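Local coordinates for protein transcription initiation factor TFIID subunit 5 (Encephalitozoon cuniculi, PDB 2J4B) that probably serves, as the N-terminal domain of TAF5, in the TFIID and SAGA complexes that regulate transcription by RNA polymerase II, at residues Ala90-Phe93 against Lys94-Tyr98; Ile122-Ile125 against Leu126-Leu130. All blocks are in the same frame, centred on the assembly; numbering follows the deposited sequence.

Contact 1: residues Ala90-Phe93 against Lys94-Tyr98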
ATOM      1  N   ALA A  90      -9.276  -5.738  10.186  1.00 66.40           N
ATOM      2  CA  ALA A  90      -9.512  -4.806   9.072  1.00 66.27           C
ATOM      3  C   ALA A  90      -9.693  -3.361   9.547  1.00 66.85           C
ATOM      4  O   ALA A  90      -9.203  -2.430   8.902  1.00 65.86           O
ATOM      5  CB  ALA A  90     -10.707  -5.234   8.253  1.00 65.36           C
ATOM      6  N   TYR A  91     -10.406  -3.187  10.662  1.00 67.54           N
ATOM      7  CA  TYR A  91     -10.653  -1.869  11.234  1.00 67.78           C
ATOM      8  C   TYR A  91      -9.370  -1.270  11.747  1.00 67.56           C
ATOM      9  O   TYR A  91      -9.063  -0.114  11.474  1.00 67.04           O
ATOM     10  CB  TYR A  91     -11.660  -1.965  12.385  1.00 68.84           C
ATOM     11  CG  TYR A  91     -12.109  -0.632  12.950  1.00 68.55           C
ATOM     12  CD1 TYR A  91     -13.098   0.110  12.327  1.00 68.91           C
ATOM     13  CD2 TYR A  91     -11.554  -0.131  14.116  1.00 68.96           C
ATOM     14  CE1 TYR A  91     -13.512   1.329  12.846  1.00 69.21           C
ATOM     15  CE2 TYR A  91     -11.966   1.086  14.651  1.00 69.02           C
ATOM     16  CZ  TYR A  91     -12.939   1.808  14.015  1.00 69.16           C
ATOM     17  OH  TYR A  91     -13.335   3.011  14.554  1.00 69.44           O
ATOM     18  N   THR A  92      -8.622  -2.064  12.498  1.00 68.68           N
ATOM     19  CA  THR A  92      -7.348  -1.617  13.049  1.00 68.97           C
ATOM     20  C   THR A  92      -6.404  -1.204  11.938  1.00 69.31           C
ATOM     21  O   THR A  92      -5.729  -0.188  12.038  1.00 69.24           O
ATOM     22  CB  THR A  92      -6.690  -2.700  13.885  1.00 68.86           C
ATOM     23  OG1 THR A  92      -7.439  -2.875  15.085  1.00 68.92           O
ATOM     24  CG2 THR A  92      -5.271  -2.304  14.247  1.00 69.16           C
ATOM     25  N   PHE A  93      -6.376  -1.981  10.863  1.00 70.21           N
ATOM     26  CA  PHE A  93      -5.503  -1.663   9.760  1.00 70.55           C
ATOM     27  C   PHE A  93      -5.891  -0.322   9.106  1.00 70.84           C
ATOM     28  O   PHE A  93      -5.034   0.464   8.710  1.00 70.23           O
ATOM     29  CB  PHE A  93      -5.499  -2.787   8.727  1.00 71.33           C
ATOM     30  CG  PHE A  93      -4.389  -2.656   7.732  1.00 71.71           C
ATOM     31  CD1 PHE A  93      -4.446  -1.699   6.744  1.00 71.85           C
ATOM     32  CD2 PHE A  93      -3.261  -3.456   7.821  1.00 72.54           C
ATOM     33  CE1 PHE A  93      -3.413  -1.543   5.854  1.00 72.30           C
ATOM     34  CE2 PHE A  93      -2.226  -3.315   6.919  1.00 72.61           C
ATOM     35  CZ  PHE A  93      -2.305  -2.356   5.935  1.00 72.51           C
ATOM     36  N   LYS A  94      -7.189  -0.067   8.996  1.00 71.24           N
ATOM     37  CA  LYS A  94      -7.668   1.121   8.328  1.00 71.66           C
ATOM     38  C   LYS A  94      -7.424   2.388   9.143  1.00 70.98           C
ATOM     39  O   LYS A  94      -7.223   3.463   8.586  1.00 69.73           O
ATOM     40  CB  LYS A  94      -9.171   1.001   8.027  1.00 72.45           C
ATOM     41  CG  LYS A  94      -9.668   2.100   7.098  1.00 72.94           C
ATOM     42  CD  LYS A  94     -11.124   1.962   6.749  1.00 73.64           C
ATOM     43  CE  LYS A  94     -11.978   3.097   7.331  1.00 74.45           C
ATOM     44  NZ  LYS A  94     -12.543   2.753   8.681  1.00 75.13           N
ATOM     45  N   ASN A  95      -7.459   2.254  10.463  1.00 71.43           N
ATOM     46  CA  ASN A  95      -7.459   3.412  11.353  1.00 71.39           C
ATOM     47  C   ASN A  95      -6.154   3.624  12.119  1.00 71.57           C
ATOM     48  O   ASN A  95      -6.038   4.600  12.860  1.00 71.74           O
ATOM     49  CB  ASN A  95      -8.605   3.270  12.340  1.00 72.11           C
ATOM     50  CG  ASN A  95      -9.949   3.311  11.658  1.00 72.72           C
ATOM     51  OD1 ASN A  95     -10.183   4.164  10.800  1.00 73.21           O
ATOM     52  ND2 ASN A  95     -10.833   2.385  12.015  1.00 72.64           N
ATOM     53  N   SER A  96      -5.186   2.719  11.950  1.00 70.83           N
ATOM     54  CA  SER A  96      -3.908   2.806  12.667  1.00 69.98           C
ATOM     55  C   SER A  96      -2.733   2.901  11.722  1.00 68.98           C
ATOM     56  O   SER A  96      -2.867   2.674  10.515  1.00 70.49           O
ATOM     57  CB  SER A  96      -3.713   1.593  13.561  1.00 70.30           C
ATOM     58  OG  SER A  96      -4.591   1.667  14.666  1.00 72.31           O
ATOM     59  N   LYS A  97      -1.572   3.204  12.276  1.00 66.75           N
ATOM     60  CA  LYS A  97      -0.391   3.397  11.466  1.00 66.42           C
ATOM     61  C   LYS A  97       0.395   2.125  11.223  1.00 65.14           C
ATOM     62  O   LYS A  97       0.681   1.364  12.146  1.00 64.71           O
ATOM     63  CB  LYS A  97       0.495   4.495  12.059  1.00 66.94           C
ATOM     64  CG  LYS A  97       0.072   5.853  11.557  1.00 67.13           C
ATOM     65  CD  LYS A  97       0.818   6.979  12.191  1.00 67.97           C
ATOM     66  CE  LYS A  97       0.131   8.305  11.858  1.00 68.22           C
ATOM     67  NZ  LYS A  97      -0.114   8.417  10.379  1.00 68.71           N
ATOM     68  N   TYR A  98       0.715   1.895   9.951  1.00 64.14           N
ATOM     69  CA  TYR A  98       1.562   0.769   9.551  1.00 62.91           C
ATOM     70  C   TYR A  98       3.008   1.260   9.489  1.00 61.37           C
ATOM     71  O   TYR A  98       3.313   2.279   8.862  1.00 60.60           O
ATOM     72  CB  TYR A  98       1.101   0.192   8.208  1.00 62.78           C
ATOM     73  CG  TYR A  98       1.750  -1.127   7.838  1.00 63.09           C
ATOM     74  CD1 TYR A  98       3.015  -1.161   7.272  1.00 62.84           C
ATOM     75  CD2 TYR A  98       1.090  -2.334   8.031  1.00 63.29           C
ATOM     76  CE1 TYR A  98       3.609  -2.339   6.933  1.00 62.56           C
ATOM     77  CE2 TYR A  98       1.687  -3.531   7.683  1.00 63.15           C
ATOM     78  CZ  TYR A  98       2.945  -3.517   7.126  1.00 62.87           C
ATOM     79  OH  TYR A  98       3.558  -4.689   6.760  1.00 63.28           O
TER
HETATM   80  O   HOH W   1      -2.440   0.344   9.546  1.00 54.66           O

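Contact 2: residues Ile122-Ile125 against Leu126-Leu130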
ATOM      1  N   ILE A 122      -0.695   8.472  -3.205  1.00 57.56           N
ATOM      2  CA  ILE A 122       0.254   7.622  -2.478  1.00 57.13           C
ATOM      3  C   ILE A 122       0.931   8.412  -1.367  1.00 57.15           C
ATOM      4  O   ILE A 122       1.188   7.869  -0.302  1.00 56.98           O
ATOM      5  CB  ILE A 122       1.335   7.011  -3.393  1.00 57.08           C
ATOM      6  CG1 ILE A 122       0.712   6.073  -4.432  1.00 57.10           C
ATOM      7  CG2 ILE A 122       2.373   6.246  -2.557  1.00 56.51           C
ATOM      8  CD1 ILE A 122       1.740   5.348  -5.320  1.00 57.33           C
ATOM      9  N   LEU A 123       1.212   9.694  -1.624  1.00 57.34           N
ATOM     10  CA  LEU A 123       1.805  10.601  -0.622  1.00 56.76           C
ATOM     11  C   LEU A 123       0.844  10.850   0.525  1.00 56.66           C
ATOM     12  O   LEU A 123       1.256  11.027   1.652  1.00 55.51           O
ATOM     13  CB  LEU A 123       2.160  11.966  -1.242  1.00 55.92           C
ATOM     14  CG  LEU A 123       3.246  12.026  -2.313  1.00 55.94           C
ATOM     15  CD1 LEU A 123       3.167  13.326  -3.121  1.00 55.58           C
ATOM     16  CD2 LEU A 123       4.602  11.873  -1.703  1.00 56.46           C
ATOM     17  N   LYS A 124      -0.450  10.893   0.220  1.00 58.39           N
ATOM     18  CA  LYS A 124      -1.456  11.062   1.251  1.00 58.40           C
ATOM     19  C   LYS A 124      -1.394   9.865   2.153  1.00 57.59           C
ATOM     20  O   LYS A 124      -1.314  10.001   3.371  1.00 58.18           O
ATOM     21  CB  LYS A 124      -2.842  11.197   0.644  1.00 59.93           C
ATOM     22  CG  LYS A 124      -3.952  11.513   1.644  1.00 60.99           C
ATOM     23  CD  LYS A 124      -5.314  11.549   0.943  1.00 62.13           C
ATOM     24  CE  LYS A 124      -5.701  10.186   0.299  1.00 62.94           C
ATOM     25  NZ  LYS A 124      -6.991  10.316  -0.477  1.00 63.55           N
ATOM     26  N   ILE A 125      -1.375   8.684   1.553  1.00 57.03           N
ATOM     27  CA  ILE A 125      -1.305   7.454   2.323  1.00 56.97           C
ATOM     28  C   ILE A 125      -0.071   7.434   3.234  1.00 56.51           C
ATOM     29  O   ILE A 125      -0.177   7.081   4.401  1.00 56.31           O
ATOM     30  CB  ILE A 125      -1.299   6.206   1.414  1.00 57.28           C
ATOM     31  CG1 ILE A 125      -2.634   6.076   0.671  1.00 56.83           C
ATOM     32  CG2 ILE A 125      -0.952   4.920   2.242  1.00 57.33           C
ATOM     33  CD1 ILE A 125      -3.810   6.005   1.565  1.00 57.35           C
ATOM     34  N   LEU A 126       1.085   7.822   2.702  1.00 56.32           N
ATOM     35  CA  LEU A 126       2.319   7.849   3.492  1.00 56.21           C
ATOM     36  C   LEU A 126       2.138   8.714   4.713  1.00 55.63           C
ATOM     37  O   LEU A 126       2.419   8.277   5.816  1.00 54.17           O
ATOM     38  CB  LEU A 126       3.499   8.395   2.694  1.00 56.65           C
ATOM     39  CG  LEU A 126       4.010   7.579   1.518  1.00 57.24           C
ATOM     40  CD1 LEU A 126       5.529   7.789   1.321  1.00 57.58           C
ATOM     41  CD2 LEU A 126       3.686   6.146   1.717  1.00 57.31           C
ATOM     42  N   ASN A 127       1.688   9.951   4.493  1.00 55.71           N
ATOM     43  CA  ASN A 127       1.549  10.944   5.576  1.00 55.68           C
ATOM     44  C   ASN A 127       0.529  10.528   6.635  1.00 55.78           C
ATOM     45  O   ASN A 127       0.812  10.606   7.816  1.00 56.80           O
ATOM     46  CB  ASN A 127       1.180  12.326   5.016  1.00 54.77           C
ATOM     47  CG  ASN A 127       2.313  12.969   4.231  1.00 54.75           C
ATOM     48  OD1 ASN A 127       3.428  13.079   4.706  1.00 56.33           O
ATOM     49  ND2 ASN A 127       2.032  13.381   3.023  1.00 55.10           N
ATOM     50  N   GLN A 128      -0.644  10.082   6.193  1.00 56.67           N
ATOM     51  CA  GLN A 128      -1.761   9.719   7.071  1.00 57.08           C
ATOM     52  C   GLN A 128      -1.696   8.308   7.676  1.00 56.89           C
ATOM     53  O   GLN A 128      -2.144   8.094   8.788  1.00 55.21           O
ATOM     54  CB  GLN A 128      -3.076   9.839   6.298  1.00 57.51           C
ATOM     55  CG  GLN A 128      -3.410  11.261   5.906  1.00 59.06           C
ATOM     56  CD  GLN A 128      -4.820  11.440   5.350  1.00 59.75           C
ATOM     57  OE1 GLN A 128      -5.263  12.578   5.124  1.00 61.79           O
ATOM     58  NE2 GLN A 128      -5.528  10.338   5.136  1.00 58.88           N
ATOM     59  N   HIS A 129      -1.162   7.345   6.935  1.00 58.00           N
ATOM     60  CA  HIS A 129      -1.320   5.953   7.310  1.00 58.50           C
ATOM     61  C   HIS A 129      -0.022   5.209   7.581  1.00 58.46           C
ATOM     62  O   HIS A 129      -0.054   4.159   8.230  1.00 59.59           O
ATOM     63  CB  HIS A 129      -2.133   5.219   6.245  1.00 60.03           C
ATOM     64  CG  HIS A 129      -3.552   5.695   6.150  1.00 61.54           C
ATOM     65  ND1 HIS A 129      -4.391   5.754   7.243  1.00 61.73           N
ATOM     66  CD2 HIS A 129      -4.275   6.146   5.099  1.00 62.18           C
ATOM     67  CE1 HIS A 129      -5.566   6.219   6.869  1.00 62.17           C
ATOM     68  NE2 HIS A 129      -5.526   6.460   5.572  1.00 62.53           N
ATOM     69  N   LEU A 130       1.109   5.745   7.123  1.00 56.86           N
ATOM     70  CA  LEU A 130       2.364   5.035   7.249  1.00 56.84           C
ATOM     71  C   LEU A 130       3.308   5.717   8.206  1.00 56.72           C
ATOM     72  O   LEU A 130       3.383   6.925   8.265  1.00 56.75           O
ATOM     73  CB  LEU A 130       3.057   4.872   5.900  1.00 56.56           C
ATOM     74  CG  LEU A 130       2.313   4.050   4.864  1.00 55.57           C
ATOM     75  CD1 LEU A 130       3.197   3.786   3.666  1.00 54.91           C
ATOM     76  CD2 LEU A 130       1.847   2.774   5.507  1.00 55.74           C
TER

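Contact 1: residues Ala90-Phe93 against Lys94-Tyr98
Y91 presents one face of its ring to the amide of N95, one helical turn further on. ND2 is the atom that touches, 3.0 Å from CZ of Y91, and ring and amide planes stand 70° apart. The Y91 ring gets there because CG is anti to the backbone N (chi1 -173°), which swings it along the helix toward its C-terminal end. This is the close-packed part. Beneath it run ordinary helical bonds, K94 N to A90 O at 3.1 Å and N95 N to Y91 O at 3.0 Å, and N95 N leans weakly on T92 O too. The last turn is slacker: S96 N reaches T92 O through a weak bond, and on this exposed side T92 CG2 and S96 OG come no closer than 4.1 Å. F93, still in the helix, sets CE2 3.6 Å from CD2 of Y98 beyond its end, the rings inclined at 47°; on helix 34-47, I39 touches F93 and Y35 touches Y98. A water over the centre of one F93 face lies within hydrogen-bonding distance of F93 O and S96 O. At this C-terminal end backbone bonds weaken from N95 on and S96 leaves helical phi/psi; the water serves the carbonyls, while F93 and Y98 add apolar packing.

Contact 2: residues Ile122-Ile125 against Leu126-Leu130
I125 sets CD1 against the ring edge of H129, in the ring plane and 3.6 Å from CD2. The bend in I125, with CG1 anti to the carbonyl carbon (chi1 -66°) and chi2 at -57°, carries CD1 to that edge, while its other branch, CG2, lies 4.3 Å from CG of L130. CB of Q128 covers the centre of one face of the imidazole. On the exposed flank the amide of Q128 crosses K124 obliquely, CD resting 3.8 Å from CG. L126 turns to the buried side and leans CG on I122 O at 3.4 Å. Holding these side chains in place is the helical backbone: Q128 N meets K124 O at 2.9 Å and 169°, nearly straight, and H129 N meets I125 O at 2.7 Å. I125 O also takes a weak bond from L130 N, which bonds L126 O as well, so the last turn closes just as the chain leaves the helix. Further out, the H129 ring stacks on H40 of helix 34-47. I122 packs on L15 of helix 8-21, and L126 on I111 and L114 of helix 104-116. L130 begins strand 130-135 and touches Y98 and L100 of strand 98-103.

In the fold
Contact 1 comes first along the chain, at the end of helix 88-95, and contact 2 follows at the end of helix 120-129; their centres are about 13 Å apart. Each helix leads into one strand of the two-stranded parallel sheet, 98-103 and 130-135, with helices 104-116 and 120-129 forming the crossover. The two contacts meet directly: K97 NZ probably bonds to Q128 O at 2.6 Å, and Y98 N to H129 O at 2.9 Å. H40 of helix 34-47 links the two as well, by meeting F93 of contact 1. The two helix ends thus lie side by side where the parallel strands begin, within the TAF5 N-terminal domain.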